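Long-range contacts in activating signal cointegrator 1 complex subunit 2 (Homo sapiens, PDB 6YXQ), which binds polyubiquitin chains through its CUE domain, brings the helicase subunit ASCC3 and ALKBH3 to sites of DNA damage, and also acts in rescue of stalled ribosomes: residues A7-Q12 and D142-P147; D79-Q84 and F131-T136; L13-K18 and R26-L31; S148-I153 and F188-S193. All blocks are in the same frame, centred on the assembly; numbering follows the deposited sequence.

Overall arrangement
The four contacts lie on the same side of the chain's centre, in this largely helical N-terminal portion of the protein, which carries the ASCC3 contact. Contact 2 is the buried one, a crossing of helices 78-87 and 114-135 built on stacking and aromatic packing. Contact 4, partly buried, sets helix 147-156 against the end of helix 177-190 without any hydrogen bond across. Contact 1, also partly buried, ties the N-terminal arm to the loop before helix 147-156 through a carboxylate and a backbone bond. Contact 3 is a surface hairpin held mostly by main-chain bonds. Trp82 of contact 2 touches Leu10 and Ile145 of contact 1 and Phe150 of contact 4.

Contact 1 of 4, residues A7-Q12 and D142-P147; sequences ALPLDQ and DHFISP
The N-terminal arm ahead of strand 14-18 is fastened here to the loop that leads into helix 147-156, with Ser146 at the N-cap position of that helix. Asp11 makes the polar clasp. Its CG sits between the backbone N and the carbonyl carbon (chi1 43°), which brings both carboxylate oxygens to Ser146. The backbone Ser146 N donates to Asp11 OD2 over 3.2 Å in a nearly straight bond (175°), meeting the oxygen from above the carboxylate plane. Ser146 OG lies 2.5 Å from Asp11 OD1 and 2.8 Å from Asp11 OD2, one hydroxyl proton with two acceptors to choose from. An alanine in place of Asp11 would probably loosen the arm from the helix start, since both acceptors facing Ser146 go with the carboxylate. One step back, Leu10 N donates to Phe144 O at 2.9 Å, almost along the C=O axis. Pro9 runs alongside the Phe144 side chain and lays its CB over one face of the ring, 3.9 Å from the centroid, a CH-pi contact. At the ring edge, near its plane, Ala7 O approaches Phe144 CZ to 3.6 Å. Behind the clasp, Leu10 and Ile145 both pack on His78 and Trp82 of helix 78-87; Ile145 also meets Phe150 of helix 147-156, and Leu10 reaches Ala30 and Leu31 just past strand 25-29.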
loop_
_atom_site.group_PDB
_atom_site.type_symbol
_atom_site.label_atom_id
_atom_site.label_comp_id
_atom_site.label_asym_id
_atom_site.label_seq_id
_atom_site.Cartn_x
_atom_site.Cartn_y
_atom_site.Cartn_z
ATOM N N ALA B 7 20.414 -25.893 11.040
ATOM C CA ALA B 7 19.143 -25.284 10.664
ATOM C C ALA B 7 18.837 -25.630 9.213
ATOM O O ALA B 7 19.648 -25.359 8.320
ATOM C CB ALA B 7 19.180 -23.769 10.864
ATOM N N LEU B 8 17.665 -26.232 8.982
ATOM C CA LEU B 8 17.235 -26.654 7.656
ATOM C C LEU B 8 16.295 -25.616 7.065
ATOM O O LEU B 8 15.297 -25.255 7.709
ATOM C CB LEU B 8 16.538 -28.012 7.728
ATOM C CG LEU B 8 16.510 -28.885 6.468
ATOM C CD1 LEU B 8 17.917 -29.131 5.942
ATOM C CD2 LEU B 8 15.794 -30.207 6.740
ATOM N N PRO B 9 16.576 -25.110 5.866
ATOM C CA PRO B 9 15.690 -24.108 5.266
ATOM C C PRO B 9 14.320 -24.686 4.955
ATOM O O PRO B 9 14.164 -25.880 4.683
ATOM C CB PRO B 9 16.428 -23.692 3.987
ATOM C CG PRO B 9 17.358 -24.812 3.695
ATOM C CD PRO B 9 17.749 -25.393 5.021
ATOM N N LEU B 10 13.326 -23.796 4.971
ATOM C CA LEU B 10 11.923 -24.203 4.990
ATOM C C LEU B 10 11.540 -25.020 3.765
ATOM O O LEU B 10 10.770 -25.982 3.875
ATOM C CB LEU B 10 11.039 -22.964 5.087
ATOM C CG LEU B 10 9.529 -23.191 5.119
ATOM C CD1 LEU B 10 9.154 -24.140 6.243
ATOM C CD2 LEU B 10 8.804 -21.862 5.272
ATOM N N ASP B 11 12.043 -24.643 2.586
ATOM C CA ASP B 11 11.571 -25.267 1.354
ATOM C C ASP B 11 11.847 -26.766 1.346
ATOM O O ASP B 11 11.049 -27.544 0.811
ATOM C CB ASP B 11 12.215 -24.602 0.140
ATOM C CG ASP B 11 13.687 -24.333 0.344
ATOM O OD1 ASP B 11 14.498 -24.752 -0.513
ATOM O OD2 ASP B 11 14.032 -23.700 1.365
ATOM N N GLN B 12 12.960 -27.193 1.942
ATOM C CA GLN B 12 13.335 -28.600 1.943
ATOM C C GLN B 12 13.087 -29.296 3.279
ATOM O O GLN B 12 13.376 -30.493 3.399
ATOM C CB GLN B 12 14.805 -28.758 1.529
ATOM C CG GLN B 12 15.818 -28.104 2.457
ATOM C CD GLN B 12 17.235 -28.159 1.897
ATOM O OE1 GLN B 12 17.435 -28.419 0.710
ATOM N NE2 GLN B 12 18.220 -27.917 2.753
ATOM N N ASP B 142 16.972 -19.784 12.386
ATOM C CA ASP B 142 16.283 -21.050 12.179
ATOM C C ASP B 142 15.291 -20.977 11.027
ATOM O O ASP B 142 15.058 -21.985 10.352
ATOM C CB ASP B 142 15.562 -21.471 13.461
ATOM C CG ASP B 142 16.511 -21.671 14.623
ATOM O OD1 ASP B 142 17.398 -20.813 14.821
ATOM O OD2 ASP B 142 16.367 -22.683 15.340
ATOM N N HIS B 143 14.716 -19.808 10.782
ATOM C CA HIS B 143 13.594 -19.658 9.864
ATOM C C HIS B 143 14.054 -18.879 8.636
ATOM O O HIS B 143 14.078 -17.648 8.631
ATOM C CB HIS B 143 12.442 -18.979 10.569
ATOM C CG HIS B 143 12.007 -19.691 11.810
ATOM N ND1 HIS B 143 11.313 -20.882 11.777
ATOM C CD2 HIS B 143 12.184 -19.395 13.119
ATOM C CE1 HIS B 143 11.069 -21.281 13.011
ATOM N NE2 HIS B 143 11.587 -20.397 13.845
ATOM N N PHE B 144 14.407 -19.614 7.584
ATOM C CA PHE B 144 14.934 -19.006 6.376
ATOM C C PHE B 144 14.583 -19.890 5.190
ATOM O O PHE B 144 14.172 -21.041 5.353
ATOM C CB PHE B 144 16.447 -18.778 6.490
ATOM C CG PHE B 144 17.274 -20.044 6.515
ATOM C CD1 PHE B 144 17.302 -20.857 7.637
ATOM C CD2 PHE B 144 18.055 -20.396 5.423
ATOM C CE1 PHE B 144 18.072 -22.005 7.663
ATOM C CE2 PHE B 144 18.828 -21.542 5.443
ATOM C CZ PHE B 144 18.835 -22.347 6.566
ATOM N N ILE B 145 14.726 -19.337 3.988
ATOM C CA ILE B 145 14.362 -20.036 2.760
ATOM C C ILE B 145 15.524 -19.964 1.781
ATOM O O ILE B 145 16.217 -18.943 1.700
ATOM C CB ILE B 145 13.084 -19.445 2.129
ATOM C CG1 ILE B 145 11.942 -19.432 3.150
ATOM C CG2 ILE B 145 12.686 -20.237 0.897
ATOM C CD1 ILE B 145 10.620 -18.913 2.605
ATOM N N SER B 146 15.733 -21.051 1.036
ATOM C CA SER B 146 16.785 -21.096 0.029
ATOM C C SER B 146 16.583 -19.975 -0.987
ATOM O O SER B 146 15.480 -19.820 -1.521
ATOM C CB SER B 146 16.806 -22.431 -0.703
ATOM O OG SER B 146 16.526 -23.504 0.177
ATOM N N PRO B 147 17.622 -19.204 -1.307
ATOM C CA PRO B 147 17.450 -18.082 -2.255
ATOM C C PRO B 147 16.779 -18.466 -3.569
ATOM O O PRO B 147 15.830 -17.787 -3.986
ATOM C CB PRO B 147 18.891 -17.595 -2.451
ATOM C CG PRO B 147 19.595 -17.971 -1.182
ATOM C CD PRO B 147 18.980 -19.251 -0.733
#

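Contact 2 of 4, residues D79-Q84 and F131-T136; sequences DKFWCQ and FLRMST
Leu132 O is gripped by three donors at the C-terminal end of helix 114-135: Thr136 N in the helical pattern, Thr136 OG1 at 2.7 Å and Ser135 OG, both hydroxyls coming from above the carbonyl plane. From the next residue, Arg133, a side chain reaches toward Phe81, tip to tip. Phe81 CG is anti to its backbone N (chi1 161°), and the extended Arg133 chain lays its guanidinium flat on the ring, planes 15° apart and centres 4.2 Å apart, in an off-centre cation-pi stack. Arg133 CD covers the same face, 3.5 Å from the ring centroid. Met134 CG (selenomethionine) comes 3.8 Å from Phe81 CZ. Trp82 presents its benzo edge to the helix end, Trp82 CH2 lying 3.4 Å from Met134 O. A water accepts from Trp82 NE1 at 3.1 Å and can donate to Arg133 O. The short axes of 79-84 and 131-135 cross at -98°. Arg133 NH2 also makes a salt bridge to Glu139 and a hydrogen bond to Leu76 O, and Phe167 of the ASCC3 chain packs on Arg133. The buried positive charge is thus probably stabilised by both carboxylate and ring, which hold the guanidinium beside the ASCC3 interface.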
loop_
_atom_site.group_PDB
_atom_site.type_symbol
_atom_site.label_atom_id
_atom_site.label_comp_id
_atom_site.label_asym_id
_atom_site.label_seq_id
_atom_site.Cartn_x
_atom_site.Cartn_y
_atom_site.Cartn_z
ATOM N N ASP B 79 6.724 -20.863 9.488
ATOM C CA ASP B 79 6.305 -21.967 8.631
ATOM C C ASP B 79 4.851 -21.805 8.201
ATOM O O ASP B 79 4.525 -21.946 7.017
ATOM C CB ASP B 79 6.520 -23.308 9.340
ATOM C CG ASP B 79 6.040 -23.298 10.779
ATOM O OD1 ASP B 79 6.493 -22.434 11.558
ATOM O OD2 ASP B 79 5.208 -24.162 11.130
ATOM N N LYS B 80 3.966 -21.483 9.145
ATOM C CA LYS B 80 2.544 -21.412 8.828
ATOM C C LYS B 80 2.173 -20.127 8.095
ATOM O O LYS B 80 1.250 -20.140 7.269
ATOM C CB LYS B 80 1.714 -21.578 10.105
ATOM C CG LYS B 80 2.134 -22.796 10.935
ATOM C CD LYS B 80 1.499 -22.825 12.325
ATOM C CE LYS B 80 2.491 -23.281 13.408
ATOM N NZ LYS B 80 2.981 -24.683 13.301
ATOM N N PHE B 81 2.881 -19.025 8.361
ATOM C CA PHE B 81 2.643 -17.792 7.612
ATOM C C PHE B 81 2.972 -17.980 6.140
ATOM O O PHE B 81 2.218 -17.549 5.259
ATOM C CB PHE B 81 3.471 -16.643 8.191
ATOM C CG PHE B 81 3.651 -15.481 7.245
ATOM C CD1 PHE B 81 2.655 -14.529 7.096
ATOM C CD2 PHE B 81 4.821 -15.335 6.512
ATOM C CE1 PHE B 81 2.817 -13.454 6.229
ATOM C CE2 PHE B 81 4.986 -14.266 5.641
ATOM C CZ PHE B 81 3.984 -13.322 5.504
ATOM N N TRP B 82 4.108 -18.617 5.856
ATOM C CA TRP B 82 4.501 -18.828 4.469
ATOM C C TRP B 82 3.567 -19.811 3.775
ATOM O O TRP B 82 3.223 -19.621 2.601
ATOM C CB TRP B 82 5.952 -19.299 4.408
ATOM C CG TRP B 82 6.923 -18.162 4.334
ATOM C CD1 TRP B 82 7.770 -17.738 5.319
ATOM C CD2 TRP B 82 7.141 -17.298 3.215
ATOM N NE1 TRP B 82 8.504 -16.664 4.878
ATOM C CE2 TRP B 82 8.138 -16.374 3.589
ATOM C CE3 TRP B 82 6.596 -17.218 1.928
ATOM C CZ2 TRP B 82 8.597 -15.380 2.725
ATOM C CZ3 TRP B 82 7.052 -16.231 1.071
ATOM C CH2 TRP B 82 8.042 -15.326 1.473
ATOM N N CYS B 83 3.138 -20.860 4.483
ATOM C CA CYS B 83 2.111 -21.745 3.942
ATOM C C CYS B 83 0.875 -20.954 3.543
ATOM O O CYS B 83 0.347 -21.112 2.433
ATOM C CB CYS B 83 1.737 -22.817 4.967
ATOM S SG CYS B 83 2.949 -24.117 5.186
ATOM N N GLN B 84 0.401 -20.093 4.445
ATOM C CA GLN B 84 -0.797 -19.313 4.164
ATOM C C GLN B 84 -0.603 -18.440 2.930
ATOM O O GLN B 84 -1.433 -18.455 2.015
ATOM C CB GLN B 84 -1.166 -18.469 5.386
ATOM C CG GLN B 84 -2.571 -17.888 5.344
ATOM C CD GLN B 84 -3.649 -18.930 5.567
ATOM O OE1 GLN B 84 -3.380 -20.021 6.066
ATOM N NE2 GLN B 84 -4.879 -18.595 5.199
ATOM N N PHE B 131 4.357 -7.228 3.643
ATOM C CA PHE B 131 5.230 -7.248 2.477
ATOM C C PHE B 131 6.697 -7.325 2.878
ATOM O O PHE B 131 7.492 -7.951 2.170
ATOM C CB PHE B 131 4.938 -6.047 1.580
ATOM C CG PHE B 131 3.815 -6.302 0.629
ATOM C CD1 PHE B 131 4.019 -7.078 -0.503
ATOM C CD2 PHE B 131 2.537 -5.837 0.898
ATOM C CE1 PHE B 131 2.974 -7.353 -1.374
ATOM C CE2 PHE B 131 1.483 -6.111 0.030
ATOM C CZ PHE B 131 1.703 -6.868 -1.107
ATOM N N LEU B 132 7.067 -6.738 4.018
ATOM C CA LEU B 132 8.418 -6.931 4.542
ATOM C C LEU B 132 8.694 -8.404 4.817
ATOM O O LEU B 132 9.759 -8.933 4.459
ATOM C CB LEU B 132 8.605 -6.120 5.820
ATOM C CG LEU B 132 10.008 -5.589 6.108
ATOM C CD1 LEU B 132 9.925 -4.680 7.301
ATOM C CD2 LEU B 132 11.023 -6.690 6.358
ATOM N N ARG B 133 7.756 -9.073 5.490
ATOM C CA ARG B 133 7.955 -10.482 5.803
ATOM C C ARG B 133 8.180 -11.295 4.540
ATOM O O ARG B 133 9.064 -12.158 4.498
ATOM C CB ARG B 133 6.766 -11.038 6.584
ATOM C CG ARG B 133 7.145 -12.230 7.432
ATOM C CD ARG B 133 6.070 -12.602 8.425
ATOM N NE ARG B 133 6.536 -13.667 9.303
ATOM C CZ ARG B 133 5.756 -14.346 10.133
ATOM N NH1 ARG B 133 4.459 -14.071 10.200
ATOM N NH2 ARG B 133 6.273 -15.299 10.896
HETATM N N MSE B 134 7.403 -11.021 3.497
HETATM C CA MSE B 134 7.539 -11.801 2.268
HETATM C C MSE B 134 8.768 -11.423 1.445
HETATM O O MSE B 134 9.291 -12.240 0.690
HETATM C CB MSE B 134 6.292 -11.666 1.414
HETATM C CG MSE B 134 5.042 -12.167 2.082
HETATM SE SE MSE B 134 3.554 -12.170 0.828
HETATM C CE MSE B 134 3.046 -10.316 0.890
ATOM N N SER B 135 9.227 -10.181 1.585
ATOM C CA SER B 135 10.456 -9.779 0.911
ATOM C C SER B 135 11.682 -10.381 1.580
ATOM O O SER B 135 12.702 -10.597 0.917
ATOM C CB SER B 135 10.561 -8.259 0.883
ATOM O OG SER B 135 10.620 -7.754 2.204
ATOM N N THR B 136 11.609 -10.649 2.884
ATOM C CA THR B 136 12.739 -11.248 3.590
ATOM C C THR B 136 12.775 -12.754 3.362
ATOM O O THR B 136 11.768 -13.443 3.554
ATOM C CB THR B 136 12.663 -10.963 5.090
ATOM O OG1 THR B 136 12.167 -9.635 5.316
ATOM C CG2 THR B 136 14.045 -11.115 5.729
HETATM O O HOH W 1 10.056 -14.454 6.397
#

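Contact 3 of 4, residues L13-K18 and R26-L31; sequences LQITHK and RTSPAL
At the edge of the His17 ring, near its plane, stands Arg26, with NH1 3.1 Å from His17 CE1; the guanidinium is turned 83° against the imidazole, and one of its faces has the backbone Ser28 N above it, toward the rim. These two side chains lie side by side on the same face of the sheet, the chi1 values of His17 (87°) and Arg26 (62°) turning both the same way. The imidazole also bonds the main chain: His17 ND1 donates to Arg26 O at 3.1 Å, so that oxygen, already taking His17 N, has two donors. His17 with Arg26 is an antiparallel hydrogen-bonded pair, as is Ile15 with Ser28, where Ile15 N donates to Ser28 O at 2.8 Å. Between them Thr16 and Thr27 form a non-hydrogen-bonded pair, their methyls meeting obliquely on the other face, CG2 to CG2 3.9 Å. Beyond strand 25-29, Ala30 N still donates to Leu13 O at 2.8 Å, and Leu13 CD2 comes 3.9 Å from Ala30 CB. The result is a two-stranded beta hairpin at the surface of a helical protein; its base is held to helix 78-87, where Leu31 packs on Cys83 and Phe87.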
loop_
_atom_site.group_PDB
_atom_site.type_symbol
_atom_site.label_atom_id
_atom_site.label_comp_id
_atom_site.label_asym_id
_atom_site.label_seq_id
_atom_site.Cartn_x
_atom_site.Cartn_y
_atom_site.Cartn_z
ATOM N N LEU B 13 12.540 -28.597 4.273
ATOM C CA LEU B 13 12.273 -29.219 5.564
ATOM C C LEU B 13 11.006 -30.064 5.495
ATOM O O LEU B 13 10.009 -29.675 4.880
ATOM C CB LEU B 13 12.147 -28.161 6.671
ATOM C CG LEU B 13 11.874 -28.684 8.090
ATOM C CD1 LEU B 13 12.470 -27.736 9.117
ATOM C CD2 LEU B 13 10.389 -28.884 8.397
ATOM N N GLN B 14 11.052 -31.217 6.154
ATOM C CA GLN B 14 9.969 -32.186 6.154
ATOM C C GLN B 14 9.297 -32.220 7.519
ATOM O O GLN B 14 9.970 -32.155 8.552
ATOM C CB GLN B 14 10.499 -33.579 5.796
ATOM C CG GLN B 14 11.464 -33.569 4.625
ATOM C CD GLN B 14 10.781 -33.913 3.323
ATOM O OE1 GLN B 14 9.652 -34.403 3.316
ATOM N NE2 GLN B 14 11.449 -33.640 2.212
ATOM N N ILE B 15 7.967 -32.305 7.520
ATOM C CA ILE B 15 7.183 -32.501 8.733
ATOM C C ILE B 15 6.327 -33.748 8.557
ATOM O O ILE B 15 5.748 -33.974 7.489
ATOM C CB ILE B 15 6.302 -31.278 9.070
ATOM C CG1 ILE B 15 5.372 -30.922 7.903
ATOM C CG2 ILE B 15 7.165 -30.090 9.465
ATOM C CD1 ILE B 15 3.919 -31.316 8.119
ATOM N N THR B 16 6.254 -34.560 9.607
ATOM C CA THR B 16 5.445 -35.767 9.563
ATOM C C THR B 16 3.972 -35.410 9.716
ATOM O O THR B 16 3.604 -34.565 10.537
ATOM C CB THR B 16 5.877 -36.754 10.654
ATOM O OG1 THR B 16 5.179 -36.481 11.876
ATOM C CG2 THR B 16 7.383 -36.659 10.897
ATOM N N HIS B 17 3.132 -36.045 8.903
ATOM C CA HIS B 17 1.699 -35.798 8.945
ATOM C C HIS B 17 0.962 -37.072 8.562
ATOM O O HIS B 17 1.485 -37.911 7.822
ATOM C CB HIS B 17 1.297 -34.645 8.013
ATOM C CG HIS B 17 1.030 -35.070 6.601
ATOM N ND1 HIS B 17 1.964 -35.731 5.832
ATOM C CD2 HIS B 17 -0.064 -34.921 5.817
ATOM C CE1 HIS B 17 1.454 -35.976 4.638
ATOM N NE2 HIS B 17 0.226 -35.493 4.602
ATOM N N LYS B 18 -0.257 -37.212 9.077
ATOM C CA LYS B 18 -1.070 -38.375 8.755
ATOM C C LYS B 18 -1.630 -38.265 7.339
ATOM O O LYS B 18 -2.026 -37.187 6.890
ATOM C CB LYS B 18 -2.212 -38.527 9.765
ATOM C CG LYS B 18 -1.800 -38.314 11.211
ATOM C CD LYS B 18 -2.810 -38.902 12.189
ATOM C CE LYS B 18 -2.915 -40.416 12.074
ATOM N NZ LYS B 18 -3.867 -40.977 13.081
ATOM N N ARG B 26 3.033 -40.385 7.252
ATOM C CA ARG B 26 4.010 -40.250 6.180
ATOM C C ARG B 26 4.717 -38.912 6.320
ATOM O O ARG B 26 4.065 -37.888 6.549
ATOM C CB ARG B 26 3.342 -40.369 4.801
ATOM C CG ARG B 26 2.301 -39.296 4.512
ATOM C CD ARG B 26 2.191 -39.021 3.025
ATOM N NE ARG B 26 3.449 -38.564 2.446
ATOM C CZ ARG B 26 3.639 -37.364 1.906
ATOM N NH1 ARG B 26 2.647 -36.484 1.848
ATOM N NH2 ARG B 26 4.826 -37.049 1.404
ATOM N N THR B 27 6.042 -38.911 6.208
ATOM C CA THR B 27 6.760 -37.644 6.203
ATOM C C THR B 27 6.521 -36.927 4.879
ATOM O O THR B 27 6.442 -37.554 3.820
ATOM C CB THR B 27 8.253 -37.855 6.438
ATOM O OG1 THR B 27 8.813 -38.588 5.340
ATOM C CG2 THR B 27 8.485 -38.612 7.740
ATOM N N SER B 28 6.399 -35.610 4.949
ATOM C CA SER B 28 5.948 -34.809 3.820
ATOM C C SER B 28 6.598 -33.442 3.933
ATOM O O SER B 28 7.160 -33.099 4.981
ATOM C CB SER B 28 4.419 -34.693 3.809
ATOM O OG SER B 28 3.986 -33.608 4.613
ATOM N N PRO B 29 6.555 -32.633 2.870
ATOM C CA PRO B 29 7.183 -31.310 2.943
ATOM C C PRO B 29 6.476 -30.402 3.934
ATOM O O PRO B 29 5.281 -30.546 4.210
ATOM C CB PRO B 29 7.044 -30.774 1.515
ATOM C CG PRO B 29 5.836 -31.466 0.996
ATOM C CD PRO B 29 5.961 -32.858 1.540
ATOM N N ALA B 30 7.243 -29.456 4.477
ATOM C CA ALA B 30 6.674 -28.470 5.384
ATOM C C ALA B 30 5.520 -27.727 4.718
ATOM O O ALA B 30 4.364 -27.843 5.136
ATOM C CB ALA B 30 7.762 -27.503 5.848
ATOM N N LEU B 31 5.809 -26.988 3.652
ATOM C CA LEU B 31 4.768 -26.263 2.933
ATOM C C LEU B 31 3.822 -27.229 2.224
ATOM O O LEU B 31 4.265 -28.117 1.491
ATOM C CB LEU B 31 5.410 -25.309 1.930
ATOM C CG LEU B 31 6.639 -24.574 2.472
ATOM C CD1 LEU B 31 7.434 -23.921 1.355
ATOM C CD2 LEU B 31 6.218 -23.539 3.502
#

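Contact 4 of 4, residues S148-I153 and F188-S193; sequences SAFGEI and FTQQPS
Phe150 and Gln190 cross at about a right angle, with the ring and amide planes 56° apart. The Phe150 side chain leaves helix 147-156 with CG anti to the backbone N (chi1 161°), and its edge, not its face, receives the aliphatic part of Gln190: Gln190 CB stands near the ring plane, 3.6 Å from Phe150 CD2, and Gln190 CG lies 3.7 Å from Phe150 CE2. The Gln190 chain is bent at chi2, and its amide NE2 is taken up by Asn186 OD1 one turn earlier in its own helix. Gly151 meets Gln191 with the two CA atoms 4.5 Å apart. A beta carbon on Gly151 would fall 2.6 Å from Gln190 O, so the absence of a side chain is what lets the backbones come together. Gln191 CB touches Gly151 CA at 3.7 Å, while the chain turns at chi2 and places its amide beside Gly151 O. Gln191 OE1 then accepts from Ser193 N at 2.9 Å (163°), with a weak second bond from Ser193 OG. Replacing Gln191 by alanine removes the acceptor of Ser193 N and would probably leave the turn into helix 193-216 less firmly held. Phe150 also packs on Trp82 and on the ring of His137. The glycine on helix 147-156 thus faces the end of helix 177-190, next to the side-chain capping bond in the turn into helix 193-216, within this helical domain.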
loop_
_atom_site.group_PDB
_atom_site.type_symbol
_atom_site.label_atom_id
_atom_site.label_comp_id
_atom_site.label_asym_id
_atom_site.label_seq_id
_atom_site.Cartn_x
_atom_site.Cartn_y
_atom_site.Cartn_z
ATOM N N SER B 148 17.234 -19.542 -4.231
ATOM C CA SER B 148 16.670 -19.933 -5.528
ATOM C C SER B 148 15.213 -20.353 -5.413
ATOM O O SER B 148 14.384 -19.998 -6.257
ATOM C CB SER B 148 17.520 -21.046 -6.170
ATOM O OG SER B 148 18.078 -21.944 -5.214
ATOM N N ALA B 149 14.893 -21.122 -4.377
ATOM C CA ALA B 149 13.511 -21.512 -4.136
ATOM C C ALA B 149 12.651 -20.317 -3.727
ATOM O O ALA B 149 11.459 -20.238 -4.081
ATOM C CB ALA B 149 13.473 -22.592 -3.060
ATOM N N PHE B 150 13.241 -19.376 -2.991
ATOM C CA PHE B 150 12.493 -18.232 -2.484
ATOM C C PHE B 150 11.979 -17.363 -3.628
ATOM O O PHE B 150 10.794 -17.012 -3.671
ATOM C CB PHE B 150 13.383 -17.439 -1.518
ATOM C CG PHE B 150 12.926 -16.033 -1.262
ATOM C CD1 PHE B 150 11.798 -15.776 -0.494
ATOM C CD2 PHE B 150 13.642 -14.962 -1.773
ATOM C CE1 PHE B 150 11.389 -14.473 -0.253
ATOM C CE2 PHE B 150 13.238 -13.662 -1.540
ATOM C CZ PHE B 150 12.112 -13.415 -0.778
ATOM N N GLY B 151 12.854 -17.022 -4.579
ATOM C CA GLY B 151 12.428 -16.188 -5.694
ATOM C C GLY B 151 11.422 -16.880 -6.594
ATOM O O GLY B 151 10.527 -16.235 -7.157
ATOM N N GLU B 152 11.566 -18.197 -6.757
ATOM C CA GLU B 152 10.550 -18.971 -7.457
ATOM C C GLU B 152 9.198 -18.796 -6.785
ATOM O O GLU B 152 8.205 -18.468 -7.447
ATOM C CB GLU B 152 10.949 -20.446 -7.505
ATOM C CG GLU B 152 10.441 -21.202 -8.721
ATOM C CD GLU B 152 11.252 -22.454 -9.004
ATOM O OE1 GLU B 152 11.354 -22.848 -10.189
ATOM O OE2 GLU B 152 11.785 -23.044 -8.039
ATOM N N ILE B 153 9.151 -18.960 -5.456
ATOM C CA ILE B 153 7.902 -18.757 -4.717
ATOM C C ILE B 153 7.343 -17.363 -4.982
ATOM O O ILE B 153 6.151 -17.190 -5.292
ATOM C CB ILE B 153 8.127 -18.973 -3.212
ATOM C CG1 ILE B 153 8.216 -20.458 -2.871
ATOM C CG2 ILE B 153 7.023 -18.302 -2.413
ATOM C CD1 ILE B 153 8.832 -20.711 -1.509
ATOM N N PHE B 188 14.476 -8.331 -6.282
ATOM C CA PHE B 188 15.113 -8.307 -7.597
ATOM C C PHE B 188 16.393 -9.138 -7.625
ATOM O O PHE B 188 16.728 -9.725 -8.661
ATOM C CB PHE B 188 15.413 -6.868 -8.016
ATOM C CG PHE B 188 14.268 -6.185 -8.702
ATOM C CD1 PHE B 188 13.352 -5.442 -7.979
ATOM C CD2 PHE B 188 14.112 -6.278 -10.073
ATOM C CE1 PHE B 188 12.300 -4.808 -8.607
ATOM C CE2 PHE B 188 13.065 -5.650 -10.705
ATOM C CZ PHE B 188 12.154 -4.911 -9.969
ATOM N N THR B 189 17.121 -9.195 -6.508
ATOM C CA THR B 189 18.328 -10.010 -6.450
ATOM C C THR B 189 17.987 -11.493 -6.476
ATOM O O THR B 189 18.581 -12.267 -7.239
ATOM C CB THR B 189 19.127 -9.671 -5.191
ATOM O OG1 THR B 189 19.345 -8.259 -5.122
ATOM C CG2 THR B 189 20.467 -10.374 -5.210
ATOM N N GLN B 190 17.019 -11.905 -5.649
ATOM C CA GLN B 190 16.703 -13.321 -5.529
ATOM C C GLN B 190 15.943 -13.837 -6.742
ATOM O O GLN B 190 16.088 -15.011 -7.102
ATOM C CB GLN B 190 15.911 -13.588 -4.246
ATOM C CG GLN B 190 16.571 -13.104 -2.946
ATOM C CD GLN B 190 18.059 -13.435 -2.831
ATOM O OE1 GLN B 190 18.552 -14.429 -3.379
ATOM N NE2 GLN B 190 18.781 -12.590 -2.102
ATOM N N GLN B 191 15.147 -12.993 -7.397
ATOM C CA GLN B 191 14.441 -13.380 -8.615
ATOM C C GLN B 191 14.635 -12.270 -9.639
ATOM O O GLN B 191 13.913 -11.265 -9.634
ATOM C CB GLN B 191 12.962 -13.640 -8.340
ATOM C CG GLN B 191 12.097 -13.795 -9.583
ATOM C CD GLN B 191 12.612 -14.857 -10.531
ATOM O OE1 GLN B 191 13.597 -14.656 -11.242
ATOM N NE2 GLN B 191 11.960 -16.009 -10.524
ATOM N N PRO B 192 15.617 -12.411 -10.533
ATOM C CA PRO B 192 15.897 -11.331 -11.485
ATOM C C PRO B 192 14.918 -11.248 -12.640
ATOM O O PRO B 192 15.018 -10.307 -13.438
ATOM C CB PRO B 192 17.311 -11.666 -11.987
ATOM C CG PRO B 192 17.842 -12.711 -11.034
ATOM C CD PRO B 192 16.646 -13.460 -10.574
ATOM N N SER B 193 13.974 -12.181 -12.758
ATOM C CA SER B 193 13.041 -12.120 -13.877
ATOM C C SER B 193 12.068 -10.960 -13.758
ATOM O O SER B 193 11.345 -10.680 -14.719
ATOM C CB SER B 193 12.285 -13.444 -14.014
ATOM O OG SER B 193 13.131 -14.455 -14.549
#